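Local coordinates for A-type flavoprotein (Giardia intestinalis, PDB 2Q9U) that probably scavenges dioxygen, using a bound flavin mononucleotide to feed electrons to a mu-oxo-diiron centre, at residues 10-14 with 181-185; 271-275 with 289-293. All blocks are in the same frame, centred on the assembly; numbering follows the deposited sequence.

Contact 1 (10-14 with 181-185); sequences DQEMI and RRWAD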
loop_
_atom_site.group_PDB
_atom_site.type_symbol
_atom_site.label_atom_id
_atom_site.label_comp_id
_atom_site.label_asym_id
_atom_site.label_seq_id
_atom_site.Cartn_x
_atom_site.Cartn_y
_atom_site.Cartn_z
ATOM N N ASP A 10 19.621 -5.876 30.242
ATOM C CA ASP A 10 20.470 -4.678 30.398
ATOM C C ASP A 10 21.551 -4.703 29.350
ATOM O O ASP A 10 22.125 -5.753 29.061
ATOM C CB ASP A 10 21.112 -4.624 31.785
ATOM C CG ASP A 10 20.079 -4.616 32.884
ATOM O OD1 ASP A 10 19.029 -3.946 32.718
ATOM O OD2 ASP A 10 20.303 -5.304 33.902
ATOM N N GLN A 11 21.812 -3.546 28.760
ATOM C CA GLN A 11 22.621 -3.477 27.577
ATOM C C GLN A 11 23.698 -2.416 27.775
ATOM O O GLN A 11 23.571 -1.281 27.330
ATOM C CB GLN A 11 21.726 -3.240 26.335
ATOM C CG GLN A 11 20.796 -4.446 26.068
ATOM C CD GLN A 11 19.794 -4.226 24.949
ATOM O OE1 GLN A 11 20.141 -3.739 23.885
ATOM N NE2 GLN A 11 18.541 -4.610 25.190
ATOM N N GLU A 12 24.769 -2.819 28.462
ATOM C CA GLU A 12 25.910 -1.937 28.723
ATOM C C GLU A 12 26.745 -1.800 27.445
ATOM O O GLU A 12 27.380 -2.754 27.003
ATOM C CB GLU A 12 26.745 -2.458 29.912
ATOM C CG GLU A 12 27.610 -1.375 30.591
ATOM C CD GLU A 12 28.423 -1.912 31.772
ATOM O OE1 GLU A 12 28.321 -3.118 32.058
ATOM O OE2 GLU A 12 29.153 -1.115 32.415
ATOM N N MET A 13 26.736 -0.619 26.844
ATOM C CA MET A 13 27.400 -0.421 25.561
ATOM C C MET A 13 28.883 -0.149 25.716
ATOM O O MET A 13 29.715 -0.697 24.971
ATOM C CB MET A 13 26.706 0.664 24.792
ATOM C CG MET A 13 25.530 0.029 24.004
ATOM S SD MET A 13 24.661 1.259 23.141
ATOM C CE MET A 13 25.766 1.760 21.818
ATOM N N ILE A 14 29.183 0.663 26.718
ATOM C CA ILE A 14 30.552 0.928 27.140
ATOM C C ILE A 14 30.508 0.999 28.670
ATOM O O ILE A 14 29.419 1.119 29.238
ATOM C CB ILE A 14 31.114 2.232 26.500
ATOM C CG1 ILE A 14 30.171 3.408 26.708
ATOM C CG2 ILE A 14 31.371 2.036 24.991
ATOM C CD1 ILE A 14 30.527 4.651 25.947
ATOM N N ARG A 181 21.082 -4.956 17.130
ATOM C CA ARG A 181 22.489 -4.538 17.227
ATOM C C ARG A 181 22.555 -3.075 17.664
ATOM O O ARG A 181 21.806 -2.262 17.170
ATOM C CB ARG A 181 23.192 -4.663 15.856
ATOM C CG ARG A 181 23.769 -6.049 15.515
ATOM C CD ARG A 181 22.721 -7.119 15.165
ATOM N NE ARG A 181 23.359 -8.357 14.682
ATOM C CZ ARG A 181 23.661 -8.608 13.404
ATOM N NH1 ARG A 181 23.380 -7.730 12.443
ATOM N NH2 ARG A 181 24.259 -9.750 13.081
ATOM N N ARG A 182 23.493 -2.746 18.543
ATOM C CA ARG A 182 23.664 -1.361 18.962
ATOM C C ARG A 182 24.766 -0.619 18.244
ATOM O O ARG A 182 24.812 0.608 18.299
ATOM C CB ARG A 182 23.826 -1.248 20.491
ATOM C CG ARG A 182 22.659 -1.902 21.269
ATOM C CD ARG A 182 21.269 -1.211 20.996
ATOM N NE ARG A 182 20.225 -2.159 21.430
ATOM C CZ ARG A 182 19.191 -2.560 20.726
ATOM N NH1 ARG A 182 18.923 -2.036 19.512
ATOM N NH2 ARG A 182 18.386 -3.475 21.280
ATOM N N TRP A 183 25.661 -1.351 17.572
ATOM C CA TRP A 183 26.815 -0.723 16.933
ATOM C C TRP A 183 26.851 -0.991 15.430
ATOM O O TRP A 183 26.541 -2.094 14.990
ATOM C CB TRP A 183 28.107 -1.267 17.509
ATOM C CG TRP A 183 28.324 -1.054 18.968
ATOM C CD1 TRP A 183 28.197 -1.983 19.960
ATOM C CD2 TRP A 183 28.767 0.154 19.593
ATOM N NE1 TRP A 183 28.535 -1.423 21.176
ATOM C CE2 TRP A 183 28.901 -0.119 20.979
ATOM C CE3 TRP A 183 29.059 1.447 19.119
ATOM C CZ2 TRP A 183 29.300 0.860 21.909
ATOM C CZ3 TRP A 183 29.481 2.423 20.046
ATOM C CH2 TRP A 183 29.588 2.115 21.424
ATOM N N ALA A 184 27.313 0.004 14.684
ATOM C CA ALA A 184 27.373 -0.061 13.219
ATOM C C ALA A 184 28.237 -1.243 12.747
ATOM O O ALA A 184 27.880 -1.963 11.800
ATOM C CB ALA A 184 27.910 1.273 12.654
ATOM N N ASP A 185 29.356 -1.453 13.448
ATOM C CA ASP A 185 30.343 -2.475 13.085
ATOM C C ASP A 185 29.820 -3.910 13.266
ATOM O O ASP A 185 30.334 -4.850 12.657
ATOM C CB ASP A 185 31.650 -2.235 13.878
ATOM C CG ASP A 185 31.421 -2.192 15.378
ATOM O OD1 ASP A 185 31.445 -3.257 16.016
ATOM O OD2 ASP A 185 31.171 -1.100 15.935
HETATM O O HOH W 1 28.718 -3.051 23.507
#
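Met-13 lays its terminal methyl over one face of the Trp-183 indole, with CE 3.7 Å from the centroid of the six-membered ring and close to the ring normal, a CH-pi contact. The side chain runs straight out to the sulfur and then folds at its last torsion (chi3 71°), which turns CE onto the ring, while SD, more oblique to the indole in a Met-aromatic contact, rests 3.7 Å from Arg-182 CB. Ile-14 approaches the same ring from its edge, CG2 lying 3.9 Å from Trp-183 CZ2. Polar atoms at the edge are joined by a water: it accepts from Trp-183 NE1 at 2.8 Å and donates to Met-13 O at 2.9 Å, holding the indole against the backbone.

Gln-11 and Arg-182 make the second half of the contact. Gln-11 OE1 takes two hydrogen bonds side-on from the guanidinium, a fairly straight one from Arg-182 NE at 2.9 Å and a more bent one from Arg-182 NH2 at 3.2 Å. NE lies almost in line with the C=O bond, NH2 on a lone pair, and amide and guanidinium are nearly coplanar (23°). Arg-182 reaches this position by bending early, at chi2 (-63°). Gln-11 NE2 bonds Gln-9 O, which fixes the amide flip, and Arg-182 NH1 is spent on Thr-179 O.

Trp-19 of strand 17-24 makes a cation-pi contact with Arg-182, and Arg-282 of the second subunit packs on both Gln-11 and Arg-182. Within the beta-lactamase-like domain, a classic beta bulge at Met-13 and Ile-14 marks strand 12-14, at the edge of its sheet within this chain, beside strand 17-24; the loop leading to helix 189-204 is pinned against it, next to strand 225-228 of the other sheet.

Contact 2 (271-275 with 289-293); sequences HRMAL and VLLEM
His-271 on helix 269-283 and Glu-292 on strand 287-292 meet through a short, nearly straight hydrogen bond, ND1 to OE1 at 2.6 Å. The imidazole offers its edge, with OE1 close to the ring plane, whereas the donor sits on the syn side of the carboxylate but tilted out of its plane; the two flat groups are turned 66° apart. His-271 carries CG anti to its backbone nitrogen (chi1 -179°), which carries the ring across to Glu-292, and Glu-292 kinks at chi2 to meet it.

Next to this pair, two residues earlier on the strand, Leu-290 fills the tight part with its two methyls: CD1 presses on Ala-274 CB at 3.9 Å, and CD2 touches His-271 CE1 at 3.9 Å. Here the short helix and strand segments run nearly antiparallel (168°), their axes 10.3 Å apart, part of the right-handed beta-alpha-beta crossover that runs from strand 258-263 through helix 269-283 to strand 287-292 in the flavodoxin-like domain.

Packing slackens at Leu-275, whose CD2 only grazes Leu-290 CD1 at 4.1 Å. This margin lies at a subunit interface: Glu-64 of the second subunit packs on Leu-275, and Met-26 of that same neighbouring subunit packs on both His-271 and Glu-292. The His-271 side chain is also about 6 Å from the bound flavin mononucleotide at their nearest atoms.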
loop_
_atom_site.group_PDB
_atom_site.type_symbol
_atom_site.label_atom_id
_atom_site.label_comp_id
_atom_site.label_asym_id
_atom_site.label_seq_id
_atom_site.Cartn_x
_atom_site.Cartn_y
_atom_site.Cartn_z
ATOM N N HIS A 271 8.085 7.311 -19.931
ATOM C CA HIS A 271 8.923 6.224 -19.388
ATOM C C HIS A 271 9.930 5.638 -20.397
ATOM O O HIS A 271 11.112 5.472 -20.075
ATOM C CB HIS A 271 8.059 5.112 -18.802
ATOM C CG HIS A 271 8.862 3.998 -18.223
ATOM N ND1 HIS A 271 9.304 4.007 -16.919
ATOM C CD2 HIS A 271 9.370 2.869 -18.787
ATOM C CE1 HIS A 271 10.022 2.920 -16.695
ATOM N NE2 HIS A 271 10.077 2.215 -17.808
ATOM N N ARG A 272 9.486 5.310 -21.607
ATOM C CA ARG A 272 10.401 4.768 -22.624
ATOM C C ARG A 272 11.491 5.781 -23.027
ATOM O O ARG A 272 12.653 5.410 -23.214
ATOM C CB ARG A 272 9.655 4.308 -23.876
ATOM C CG ARG A 272 10.578 3.700 -24.961
ATOM C CD ARG A 272 11.061 2.322 -24.517
ATOM N NE ARG A 272 12.134 1.733 -25.340
ATOM C CZ ARG A 272 13.424 2.086 -25.314
ATOM N NH1 ARG A 272 13.863 3.092 -24.561
ATOM N NH2 ARG A 272 14.280 1.434 -26.084
ATOM N N MET A 273 11.121 7.046 -23.148
ATOM C CA MET A 273 12.124 8.071 -23.436
ATOM C C MET A 273 13.126 8.173 -22.284
ATOM O O MET A 273 14.338 8.378 -22.507
ATOM C CB MET A 273 11.480 9.415 -23.686
ATOM C CG MET A 273 10.691 9.462 -24.955
ATOM S SD MET A 273 11.790 9.677 -26.354
ATOM C CE MET A 273 12.018 11.460 -26.215
ATOM N N ALA A 274 12.618 8.037 -21.055
ATOM C CA ALA A 274 13.477 8.028 -19.864
ATOM C C ALA A 274 14.508 6.935 -19.949
ATOM O O ALA A 274 15.673 7.164 -19.594
ATOM C CB ALA A 274 12.645 7.875 -18.563
ATOM N N LEU A 275 14.103 5.745 -20.414
ATOM C CA LEU A 275 15.057 4.636 -20.526
ATOM C C LEU A 275 16.174 4.937 -21.542
ATOM O O LEU A 275 17.334 4.579 -21.336
ATOM C CB LEU A 275 14.339 3.318 -20.893
ATOM C CG LEU A 275 13.475 2.650 -19.812
ATOM C CD1 LEU A 275 12.624 1.529 -20.440
ATOM C CD2 LEU A 275 14.364 2.095 -18.670
ATOM N N VAL A 289 20.001 5.797 -12.142
ATOM C CA VAL A 289 18.872 5.326 -11.343
ATOM C C VAL A 289 17.617 5.963 -11.955
ATOM O O VAL A 289 17.585 7.159 -12.221
ATOM C CB VAL A 289 19.057 5.738 -9.830
ATOM C CG1 VAL A 289 17.796 5.428 -8.989
ATOM C CG2 VAL A 289 20.281 5.047 -9.223
ATOM N N LEU A 290 16.596 5.145 -12.203
ATOM C CA LEU A 290 15.304 5.651 -12.624
ATOM C C LEU A 290 14.314 5.455 -11.493
ATOM O O LEU A 290 14.167 4.335 -10.985
ATOM C CB LEU A 290 14.835 4.903 -13.894
ATOM C CG LEU A 290 13.445 5.274 -14.480
ATOM C CD1 LEU A 290 13.488 5.056 -15.962
ATOM C CD2 LEU A 290 12.290 4.467 -13.876
ATOM N N LEU A 291 13.633 6.533 -11.115
ATOM C CA LEU A 291 12.643 6.513 -10.047
ATOM C C LEU A 291 11.312 6.965 -10.615
ATOM O O LEU A 291 11.168 8.137 -10.958
ATOM C CB LEU A 291 13.055 7.477 -8.902
ATOM C CG LEU A 291 14.381 7.203 -8.195
ATOM C CD1 LEU A 291 14.557 8.220 -7.067
ATOM C CD2 LEU A 291 14.377 5.769 -7.631
ATOM N N GLU A 292 10.344 6.053 -10.713
ATOM C CA GLU A 292 9.013 6.437 -11.171
ATOM C C GLU A 292 8.056 6.496 -9.986
ATOM O O GLU A 292 8.010 5.557 -9.181
ATOM C CB GLU A 292 8.491 5.449 -12.215
ATOM C CG GLU A 292 7.235 5.933 -12.953
ATOM C CD GLU A 292 7.282 5.554 -14.436
ATOM O OE1 GLU A 292 8.393 5.583 -15.031
ATOM O OE2 GLU A 292 6.210 5.222 -14.997
ATOM N N MET A 293 7.287 7.584 -9.891
ATOM C CA MET A 293 6.599 7.881 -8.631
ATOM C C MET A 293 5.538 6.847 -8.266
ATOM O O MET A 293 5.267 6.653 -7.089
ATOM C CB MET A 293 6.038 9.309 -8.582
ATOM C CG MET A 293 7.130 10.404 -8.691
ATOM S SD MET A 293 8.477 10.223 -7.482
ATOM C CE MET A 293 7.744 10.549 -5.901
#

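Overall arrangement
From the N terminus, the chain first lays down 10-14 and, after 166 residues that include most strands of the beta-lactamase-like domain, returns at 181-185 to close contact 1, a long-range link between the domain's first strand and a loop ahead of helix 189-204. Only then does contact 2 open: just 13 residues separate helical 271-275 from segment 289-293, most of it strand, a local closure within one beta-alpha-beta unit of the flavodoxin-like domain. The two loops follow in series, neither nesting nor crossing. Their centres lie 41 Å apart and their nearest atoms about 23 Å, without touching, yet each borders the second subunit of the four-chain assembly.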